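Local coordinates for uncharacterized protein (Acinetobacter baumannii, PDB 4PAR), which probably cleaves DNA carrying 5-hydroxymethylcytosine, as a modification-dependent restriction endonuclease with a Vsr-like nuclease domain and an SRA-like domain, at residues N22-I34 and D61-E75. The protein carries 3 engineered substitutions. Residues are numbered along the deposited sequence; the frame is centred on the assembly and turned at random.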
loop_
_atom_site.group_PDB
_atom_site.type_symbol
_atom_site.label_atom_id
_atom_site.label_comp_id
_atom_site.label_asym_id
_atom_site.label_seq_id
_atom_site.Cartn_x
_atom_site.Cartn_y
_atom_site.Cartn_z
ATOM N N ASN F 22 4.317 -8.195 17.993
ATOM C CA ASN F 22 5.534 -8.900 17.614
ATOM C C ASN F 22 5.649 -10.230 18.344
ATOM O O ASN F 22 6.017 -11.248 17.762
ATOM C CB ASN F 22 6.755 -8.034 17.896
ATOM C CG ASN F 22 6.820 -6.826 16.998
ATOM O OD1 ASN F 22 6.406 -6.883 15.840
ATOM N ND2 ASN F 22 7.332 -5.720 17.525
ATOM N N LYS F 23 5.317 -10.204 19.629
ATOM C CA LYS F 23 5.423 -11.374 20.482
ATOM C C LYS F 23 4.066 -11.787 21.039
ATOM O O LYS F 23 3.161 -10.968 21.170
ATOM C CB LYS F 23 6.405 -11.103 21.624
ATOM C CG LYS F 23 7.851 -11.330 21.238
ATOM C CD LYS F 23 8.801 -10.804 22.290
ATOM C CE LYS F 23 9.094 -9.334 22.066
ATOM N NZ LYS F 23 10.089 -8.801 23.043
ATOM N N ARG F 24 3.946 -13.067 21.375
ATOM C CA ARG F 24 2.691 -13.662 21.824
ATOM C C ARG F 24 2.175 -13.101 23.152
ATOM O O ARG F 24 0.981 -12.838 23.301
ATOM C CB ARG F 24 2.867 -15.176 21.936
ATOM C CG ARG F 24 1.677 -15.916 22.504
ATOM C CD ARG F 24 1.756 -17.380 22.148
ATOM N NE ARG F 24 1.209 -18.227 23.201
ATOM C CZ ARG F 24 -0.049 -18.651 23.238
ATOM N NH1 ARG F 24 -0.895 -18.303 22.276
ATOM N NH2 ARG F 24 -0.459 -19.425 24.238
ATOM N N TYR F 25 3.073 -12.934 24.115
ATOM C CA TYR F 25 2.705 -12.442 25.440
ATOM C C TYR F 25 2.906 -10.934 25.608
ATOM O O TYR F 25 2.785 -10.413 26.719
ATOM C CB TYR F 25 3.485 -13.200 26.511
ATOM C CG TYR F 25 2.926 -14.580 26.779
ATOM C CD1 TYR F 25 2.884 -15.539 25.776
ATOM C CD2 TYR F 25 2.434 -14.920 28.029
ATOM C CE1 TYR F 25 2.367 -16.798 26.010
ATOM C CE2 TYR F 25 1.917 -16.180 28.273
ATOM C CZ TYR F 25 1.886 -17.115 27.260
ATOM O OH TYR F 25 1.374 -18.370 27.497
ATOM N N GLU F 26 3.237 -10.246 24.516
ATOM C CA GLU F 26 3.550 -8.813 24.551
ATOM C C GLU F 26 2.386 -7.931 25.035
ATOM O O GLU F 26 2.512 -7.203 26.026
ATOM C CB GLU F 26 4.000 -8.357 23.161
ATOM C CG GLU F 26 4.358 -6.884 23.060
ATOM C CD GLU F 26 4.270 -6.357 21.637
ATOM O OE1 GLU F 26 3.996 -7.163 20.714
ATOM O OE2 GLU F 26 4.466 -5.132 21.446
ATOM N N ALA F 27 1.256 -8.009 24.337
ATOM C CA ALA F 27 0.067 -7.230 24.677
ATOM C C ALA F 27 -0.341 -7.388 26.133
ATOM O O ALA F 27 -0.686 -6.409 26.793
ATOM C CB ALA F 27 -1.085 -7.624 23.786
ATOM N N TYR F 28 -0.297 -8.616 26.638
ATOM C CA TYR F 28 -0.748 -8.873 27.998
ATOM C C TYR F 28 0.115 -8.149 29.008
ATOM O O TYR F 28 -0.380 -7.396 29.855
ATOM C CB TYR F 28 -0.738 -10.366 28.316
ATOM C CG TYR F 28 -1.340 -10.660 29.669
ATOM C CD1 TYR F 28 -2.722 -10.721 29.828
ATOM C CD2 TYR F 28 -0.539 -10.851 30.791
ATOM C CE1 TYR F 28 -3.292 -10.976 31.059
ATOM C CE2 TYR F 28 -1.104 -11.107 32.037
ATOM C CZ TYR F 28 -2.487 -11.169 32.159
ATOM O OH TYR F 28 -3.078 -11.421 33.377
ATOM N N VAL F 29 1.415 -8.394 28.901
ATOM C CA VAL F 29 2.384 -7.862 29.838
ATOM C C VAL F 29 2.379 -6.346 29.812
ATOM O O VAL F 29 2.293 -5.698 30.859
ATOM C CB VAL F 29 3.790 -8.388 29.532
ATOM C CG1 VAL F 29 4.823 -7.663 30.372
ATOM C CG2 VAL F 29 3.848 -9.892 29.781
ATOM N N VAL F 30 2.438 -5.781 28.611
ATOM C CA VAL F 30 2.521 -4.335 28.486
ATOM C C VAL F 30 1.241 -3.670 28.974
ATOM O O VAL F 30 1.288 -2.734 29.779
ATOM C CB VAL F 30 2.810 -3.912 27.041
ATOM C CG1 VAL F 30 2.729 -2.393 26.901
ATOM C CG2 VAL F 30 4.186 -4.432 26.612
ATOM N N SER F 31 0.096 -4.156 28.504
ATOM C CA SER F 31 -1.166 -3.531 28.882
ATOM C C SER F 31 -1.350 -3.606 30.394
ATOM O O SER F 31 -1.786 -2.631 31.024
ATOM C CB SER F 31 -2.347 -4.180 28.160
ATOM O OG SER F 31 -2.517 -5.527 28.561
ATOM N N ARG F 32 -0.984 -4.740 30.988
ATOM C CA ARG F 32 -1.141 -4.868 32.431
ATOM C C ARG F 32 -0.205 -3.906 33.165
ATOM O O ARG F 32 -0.610 -3.277 34.147
ATOM C CB ARG F 32 -0.907 -6.304 32.905
ATOM C CG ARG F 32 -1.182 -6.451 34.393
ATOM C CD ARG F 32 -1.123 -7.881 34.879
ATOM N NE ARG F 32 -1.123 -7.934 36.339
ATOM C CZ ARG F 32 -2.216 -8.019 37.090
ATOM N NH1 ARG F 32 -3.417 -8.064 36.525
ATOM N NH2 ARG F 32 -2.106 -8.059 38.410
ATOM N N ILE F 33 1.031 -3.775 32.686
ATOM C CA ILE F 33 1.969 -2.821 33.286
ATOM C C ILE F 33 1.401 -1.409 33.261
ATOM O O ILE F 33 1.351 -0.731 34.290
ATOM C CB ILE F 33 3.337 -2.806 32.571
ATOM C CG1 ILE F 33 4.118 -4.081 32.879
ATOM C CG2 ILE F 33 4.160 -1.590 33.000
ATOM C CD1 ILE F 33 5.468 -4.123 32.227
ATOM N N ILE F 34 0.959 -0.973 32.086
ATOM C CA ILE F 34 0.412 0.368 31.952
ATOM C C ILE F 34 -0.797 0.598 32.849
ATOM O O ILE F 34 -0.823 1.568 33.606
ATOM C CB ILE F 34 0.017 0.669 30.516
ATOM C CG1 ILE F 34 1.240 0.536 29.616
ATOM C CG2 ILE F 34 -0.538 2.077 30.421
ATOM C CD1 ILE F 34 2.369 1.471 30.006
ATOM N N ASP F 61 9.637 -3.817 23.913
ATOM C CA ASP F 61 8.180 -3.868 23.924
ATOM C C ASP F 61 7.548 -2.661 24.607
ATOM O O ASP F 61 6.563 -2.113 24.112
ATOM C CB ASP F 61 7.712 -5.160 24.600
ATOM C CG ASP F 61 8.134 -6.400 23.833
ATOM O OD1 ASP F 61 7.933 -6.430 22.596
ATOM O OD2 ASP F 61 8.679 -7.333 24.467
ATOM N N LEU F 62 8.100 -2.250 25.743
ATOM C CA LEU F 62 7.615 -1.032 26.391
ATOM C C LEU F 62 8.779 -0.104 26.768
ATOM O O LEU F 62 9.805 -0.564 27.249
ATOM C CB LEU F 62 6.777 -1.385 27.622
ATOM C CG LEU F 62 6.126 -0.217 28.364
ATOM C CD1 LEU F 62 5.109 0.468 27.480
ATOM C CD2 LEU F 62 5.481 -0.688 29.650
ATOM N N TYR F 63 8.625 1.200 26.531
ATOM C CA TYR F 63 9.711 2.161 26.774
ATOM C C TYR F 63 9.247 3.470 27.411
ATOM O O TYR F 63 8.391 4.164 26.870
ATOM C CB TYR F 63 10.431 2.464 25.460
ATOM C CG TYR F 63 11.445 3.589 25.522
ATOM C CD1 TYR F 63 12.338 3.705 26.580
ATOM C CD2 TYR F 63 11.524 4.523 24.500
ATOM C CE1 TYR F 63 13.270 4.726 26.622
ATOM C CE2 TYR F 63 12.450 5.547 24.534
ATOM C CZ TYR F 63 13.323 5.644 25.592
ATOM O OH TYR F 63 14.246 6.669 25.617
ATOM N N PHE F 64 9.831 3.802 28.560
ATOM C CA PHE F 64 9.618 5.095 29.198
ATOM C C PHE F 64 10.857 5.967 29.012
ATOM O O PHE F 64 11.898 5.718 29.635
ATOM C CB PHE F 64 9.311 4.931 30.686
ATOM C CG PHE F 64 8.130 4.057 30.969
ATOM C CD1 PHE F 64 6.847 4.582 30.979
ATOM C CD2 PHE F 64 8.300 2.711 31.242
ATOM C CE1 PHE F 64 5.759 3.776 31.247
ATOM C CE2 PHE F 64 7.217 1.903 31.508
ATOM C CZ PHE F 64 5.945 2.435 31.512
ATOM N N PRO F 65 10.747 6.985 28.146
ATOM C CA PRO F 65 11.832 7.892 27.758
ATOM C C PRO F 65 12.299 8.792 28.886
ATOM O O PRO F 65 13.492 9.065 28.995
ATOM C CB PRO F 65 11.204 8.730 26.640
ATOM C CG PRO F 65 10.062 7.916 26.147
ATOM C CD PRO F 65 9.530 7.236 27.360
ATOM N N GLN F 66 11.365 9.252 29.709
ATOM C CA GLN F 66 11.697 10.173 30.785
ATOM C C GLN F 66 12.539 9.488 31.846
ATOM O O GLN F 66 13.396 10.112 32.466
ATOM C CB GLN F 66 10.427 10.737 31.415
ATOM C CG GLN F 66 9.473 11.342 30.413
ATOM C CD GLN F 66 8.191 11.806 31.056
ATOM O OE1 GLN F 66 7.372 12.463 30.419
ATOM N NE2 GLN F 66 8.006 11.464 32.325
ATOM N N LEU F 67 12.270 8.205 32.065
ATOM C CA LEU F 67 12.985 7.430 33.073
ATOM C C LEU F 67 14.124 6.594 32.480
ATOM O O LEU F 67 14.895 5.978 33.217
ATOM C CB LEU F 67 12.015 6.509 33.821
ATOM C CG LEU F 67 10.976 7.083 34.791
ATOM C CD1 LEU F 67 9.937 7.952 34.096
ATOM C CD2 LEU F 67 10.291 5.948 35.538
ATOM N N GLY F 68 14.237 6.591 31.155
ATOM C CA GLY F 68 15.189 5.731 30.476
ATOM C C GLY F 68 15.015 4.271 30.856
ATOM O O GLY F 68 15.987 3.577 31.137
ATOM N N ILE F 69 13.773 3.798 30.870
ATOM C CA ILE F 69 13.506 2.420 31.283
ATOM C C ILE F 69 12.824 1.599 30.201
ATOM O O ILE F 69 11.836 2.032 29.613
ATOM C CB ILE F 69 12.627 2.369 32.541
ATOM C CG1 ILE F 69 13.383 2.938 33.739
ATOM C CG2 ILE F 69 12.185 0.946 32.817
ATOM C CD1 ILE F 69 12.740 2.626 35.062
ATOM N N HIS F 70 13.342 0.403 29.949
ATOM C CA HIS F 70 12.708 -0.489 28.997
ATOM C C HIS F 70 12.173 -1.728 29.681
ATOM O O HIS F 70 12.629 -2.120 30.754
ATOM C CB HIS F 70 13.669 -0.906 27.896
ATOM C CG HIS F 70 14.135 0.223 27.037
ATOM N ND1 HIS F 70 13.613 0.465 25.787
ATOM C CD2 HIS F 70 15.091 1.161 27.239
ATOM C CE1 HIS F 70 14.223 1.509 25.254
ATOM N NE2 HIS F 70 15.120 1.953 26.116
ATOM N N ILE F 71 11.184 -2.326 29.038
ATOM C CA ILE F 71 10.626 -3.588 29.457
ATOM C C ILE F 71 10.528 -4.484 28.233
ATOM O O ILE F 71 9.962 -4.103 27.195
ATOM C CB ILE F 71 9.258 -3.412 30.115
ATOM C CG1 ILE F 71 9.419 -2.665 31.438
ATOM C CG2 ILE F 71 8.611 -4.760 30.352
ATOM C CD1 ILE F 71 8.315 -1.688 31.722
ATOM N N GLU F 72 11.117 -5.665 28.369
ATOM C CA GLU F 72 11.142 -6.668 27.320
ATOM C C GLU F 72 10.486 -7.960 27.796
ATOM O O GLU F 72 10.836 -8.492 28.856
ATOM C CB GLU F 72 12.581 -6.941 26.892
ATOM C CG GLU F 72 12.724 -8.023 25.849
ATOM C CD GLU F 72 14.170 -8.369 25.569
ATOM O OE1 GLU F 72 14.916 -8.644 26.532
ATOM O OE2 GLU F 72 14.560 -8.360 24.383
ATOM N N VAL F 73 9.529 -8.454 27.021
ATOM C CA VAL F 73 8.989 -9.782 27.253
ATOM C C VAL F 73 9.943 -10.838 26.693
ATOM O O VAL F 73 10.304 -10.793 25.510
ATOM C CB VAL F 73 7.599 -9.948 26.606
ATOM C CG1 VAL F 73 7.192 -11.410 26.601
ATOM C CG2 VAL F 73 6.569 -9.081 27.329
ATOM N N ASP F 74 10.379 -11.764 27.549
ATOM C CA ASP F 74 11.196 -12.893 27.113
ATOM C C ASP F 74 10.338 -14.135 26.958
ATOM O O ASP F 74 9.751 -14.636 27.917
ATOM C CB ASP F 74 12.348 -13.188 28.089
ATOM C CG ASP F 74 13.309 -14.283 27.567
ATOM O OD1 ASP F 74 12.996 -14.940 26.545
ATOM O OD2 ASP F 74 14.379 -14.491 28.182
ATOM N N GLU F 75 10.229 -14.556 25.714
ATOM C CA GLU F 75 9.779 -15.857 25.331
ATOM C C GLU F 75 10.951 -16.536 24.679
ATOM O O GLU F 75 11.268 -17.667 24.966
ATOM C CB GLU F 75 8.685 -15.725 24.305
ATOM C CG GLU F 75 7.755 -14.570 24.565
ATOM C CD GLU F 75 6.644 -14.509 23.554
ATOM O OE1 GLU F 75 6.695 -15.281 22.594
ATOM O OE2 GLU F 75 5.727 -13.698 23.710
#
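Lys-23 reaches across to Asp-61 and Val-73, its chain bent about the CG-CD bond (chi3 -86°), which brings NZ to the carboxylate. Lys-23 NZ forms a salt bridge with Asp-61 OD2 and approaches a lone pair of Val-73 O within the carbonyl plane at 3.2 Å, as a hydrogen bond. A long, flexible cation suits this place, spanning two acceptors from a loop. Near the base of the lysine chain, Glu-75 OE2 accepts the N-H of Tyr-25, the N-cap residue of helix 26-37, at 2.8 Å from Tyr-25 N and nearly straight (174°); a carboxylate suits a helix start, where N-H groups point outward.

Further along, branched Val, Ile and Leu offer methyls that pack between helix and sheet: Val-29 CB lies 3.6 Å from Val-73 CG2. Ile-33 CD1 sits on Ile-71 CG2 (3.7 Å), and Ile-33 CG2 on Leu-62 CD2. Leu-62 also touches Val-30 and Ile-34. The helix over antiparallel strands 57-64 and 69-74 of a mixed sheet is consistent with part of a PD-(D/E)XK nuclease core.

In the second shell, Val-73 N donates to the anti lone pair of Asp-61 OD2 (2.9 Å), fixing that carboxylate where a classic bulge pairs Asp-61 and Leu-62 with Ile-71; short and anionic, Asp-61 takes both Lys-23 NZ and Val-73 N on OD2. Tyr-97 makes a cation-pi contact with Lys-23, and Ile-143 of helix 136-159 packs against Ile-33.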